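RabGDI protein (PDB 3P1W) probably acts as a Rab GDP-dissociation inhibitor, binding Rab GTPases and slowing their release of GDP in the vesicle transport of the malaria parasite. Local coordinates at residues A[338-341]-A[345-348]. Sequence-based numbering, arbitrary orientation.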
ATOM      1  N   PRO A 338      -2.975  22.245   1.617  1.00 28.39           N
ATOM      2  CA  PRO A 338      -2.189  23.332   2.231  1.00 29.52           C
ATOM      3  C   PRO A 338      -0.936  22.803   2.951  1.00 29.19           C
ATOM      4  O   PRO A 338      -0.961  21.703   3.527  1.00 28.12           O
ATOM      5  CB  PRO A 338      -3.188  23.975   3.196  1.00 30.00           C
ATOM      6  CG  PRO A 338      -4.524  23.733   2.516  1.00 30.77           C
ATOM      7  CD  PRO A 338      -4.399  22.338   1.970  1.00 28.23           C
ATOM      8  N   GLU A 339       0.167  23.551   2.855  1.00 30.38           N
ATOM      9  CA  GLU A 339       1.406  23.215   3.566  1.00 30.58           C
ATOM     10  C   GLU A 339       2.132  21.956   3.035  1.00 29.65           C
ATOM     11  O   GLU A 339       2.897  21.299   3.764  1.00 29.38           O
ATOM     12  CB  GLU A 339       1.166  23.094   5.082  1.00 31.09           C
ATOM     13  CG  GLU A 339       0.269  24.200   5.715  1.00 33.25           C
ATOM     14  CD  GLU A 339       0.711  25.657   5.413  1.00 39.44           C
ATOM     15  OE1 GLU A 339       1.927  25.927   5.318  1.00 39.26           O
ATOM     16  OE2 GLU A 339      -0.178  26.543   5.309  1.00 42.37           O
ATOM     17  N   THR A 340       1.899  21.619   1.769  1.00 28.54           N
ATOM     18  CA  THR A 340       2.649  20.562   1.110  1.00 27.74           C
ATOM     19  C   THR A 340       3.356  21.148  -0.117  1.00 29.95           C
ATOM     20  O   THR A 340       3.615  20.446  -1.094  1.00 30.40           O
ATOM     21  CB  THR A 340       1.744  19.391   0.695  1.00 25.46           C
ATOM     22  OG1 THR A 340       0.753  19.857  -0.213  1.00 23.98           O
ATOM     23  CG2 THR A 340       1.075  18.803   1.905  1.00 24.91           C
ATOM     24  N   ASN A 341       3.674  22.439  -0.046  1.00 31.75           N
ATOM     25  CA  ASN A 341       4.515  23.075  -1.046  1.00 33.97           C
ATOM     26  C   ASN A 341       3.919  22.984  -2.454  1.00 33.75           C
ATOM     27  O   ASN A 341       4.635  22.867  -3.448  1.00 34.24           O
ATOM     28  CB  ASN A 341       5.921  22.446  -0.945  1.00 34.22           C
ATOM     29  CG  ASN A 341       6.551  22.695   0.422  1.00 37.06           C
ATOM     30  OD1 ASN A 341       6.995  23.822   0.709  1.00 40.09           O
ATOM     31  ND2 ASN A 341       6.555  21.685   1.283  1.00 34.86           N
ATOM     32  N   SER A 345       1.538  15.571  -6.145  1.00 23.93           N
ATOM     33  CA  SER A 345       1.316  14.304  -5.510  1.00 23.06           C
ATOM     34  C   SER A 345       2.095  14.285  -4.192  1.00 22.67           C
ATOM     35  O   SER A 345       3.202  14.851  -4.078  1.00 22.71           O
ATOM     36  CB  SER A 345       1.737  13.160  -6.427  1.00 23.68           C
ATOM     37  OG  SER A 345       3.069  13.340  -6.881  1.00 25.45           O
ATOM     38  N   CYS A 346       1.514  13.683  -3.166  1.00 21.07           N
ATOM     39  CA  CYS A 346       2.226  13.549  -1.906  1.00 21.29           C
ATOM     40  C   CYS A 346       1.588  12.486  -1.024  1.00 19.81           C
ATOM     41  O   CYS A 346       0.486  12.019  -1.296  1.00 19.14           O
ATOM     42  CB  CYS A 346       2.341  14.906  -1.143  1.00 20.89           C
ATOM     43  SG  CYS A 346       0.835  15.599  -0.531  1.00 25.02           S
ATOM     44  N   GLN A 347       2.355  12.071  -0.021  1.00 19.87           N
ATOM     45  CA  GLN A 347       1.950  11.142   1.031  1.00 18.97           C
ATOM     46  C   GLN A 347       2.128  11.852   2.382  1.00 19.98           C
ATOM     47  O   GLN A 347       3.165  12.516   2.615  1.00 21.61           O
ATOM     48  CB  GLN A 347       2.833   9.894   1.005  1.00 20.41           C
ATOM     49  CG  GLN A 347       2.500   8.828   2.086  1.00 20.79           C
ATOM     50  CD  GLN A 347       3.292   7.535   1.885  1.00 25.61           C
ATOM     51  OE1 GLN A 347       2.805   6.429   2.146  1.00 25.00           O
ATOM     52  NE2 GLN A 347       4.500   7.673   1.389  1.00 29.62           N
ATOM     53  N   ILE A 348       1.125  11.744   3.245  1.00 17.95           N
ATOM     54  CA  ILE A 348       1.187  12.234   4.606  1.00 17.72           C
ATOM     55  C   ILE A 348       0.944  11.079   5.548  1.00 17.09           C
ATOM     56  O   ILE A 348      -0.070  10.396   5.443  1.00 16.89           O
ATOM     57  CB  ILE A 348       0.130  13.335   4.884  1.00 18.32           C
ATOM     58  CG1 ILE A 348       0.271  14.529   3.924  1.00 18.11           C
ATOM     59  CG2 ILE A 348       0.179  13.813   6.337  1.00 19.23           C
ATOM     60  CD1 ILE A 348      -0.963  15.438   3.911  1.00 19.54           C
TER
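Thr-340 meets Cys-346 and Ile-348 through van der Waals contact alone. Its methyl CG2 lies 4.0 Å from SG of Cys-346, and the branch carbon CB is 4.1 Å from the same sulfur. The methyl also reaches CD1 of Ile-348 at 4.4 Å, so it touches the ends of two side chains on one face of strand 346-350. In Cys-346, SG sits between the backbone N and the carbonyl carbon (chi1 67°), which carries it toward the loop. The touch is light, burying 89 Å² in all, and the CA atoms of Thr-340 and Cys-346 remain 7.6 Å apart.

No hydrogen bond joins the two segments. Thr-340 OG1 bonds instead to the carbonyl O of Ile-337, a bond local to the loop. With chi1 at 61°, OG1 is turned to the loop backbone, while CG2 stands anti to the carbonyl carbon, on the strand side.

Tyr-124 packs on all three residues, and Ile-140 adds to Thr-340 and Ile-348. The contact is therefore apolar packing of the loop between strands 320-333 and 346-350 against one face of the large mixed beta-sheet, in which strand 346-350 runs between 117-129 and 361-367.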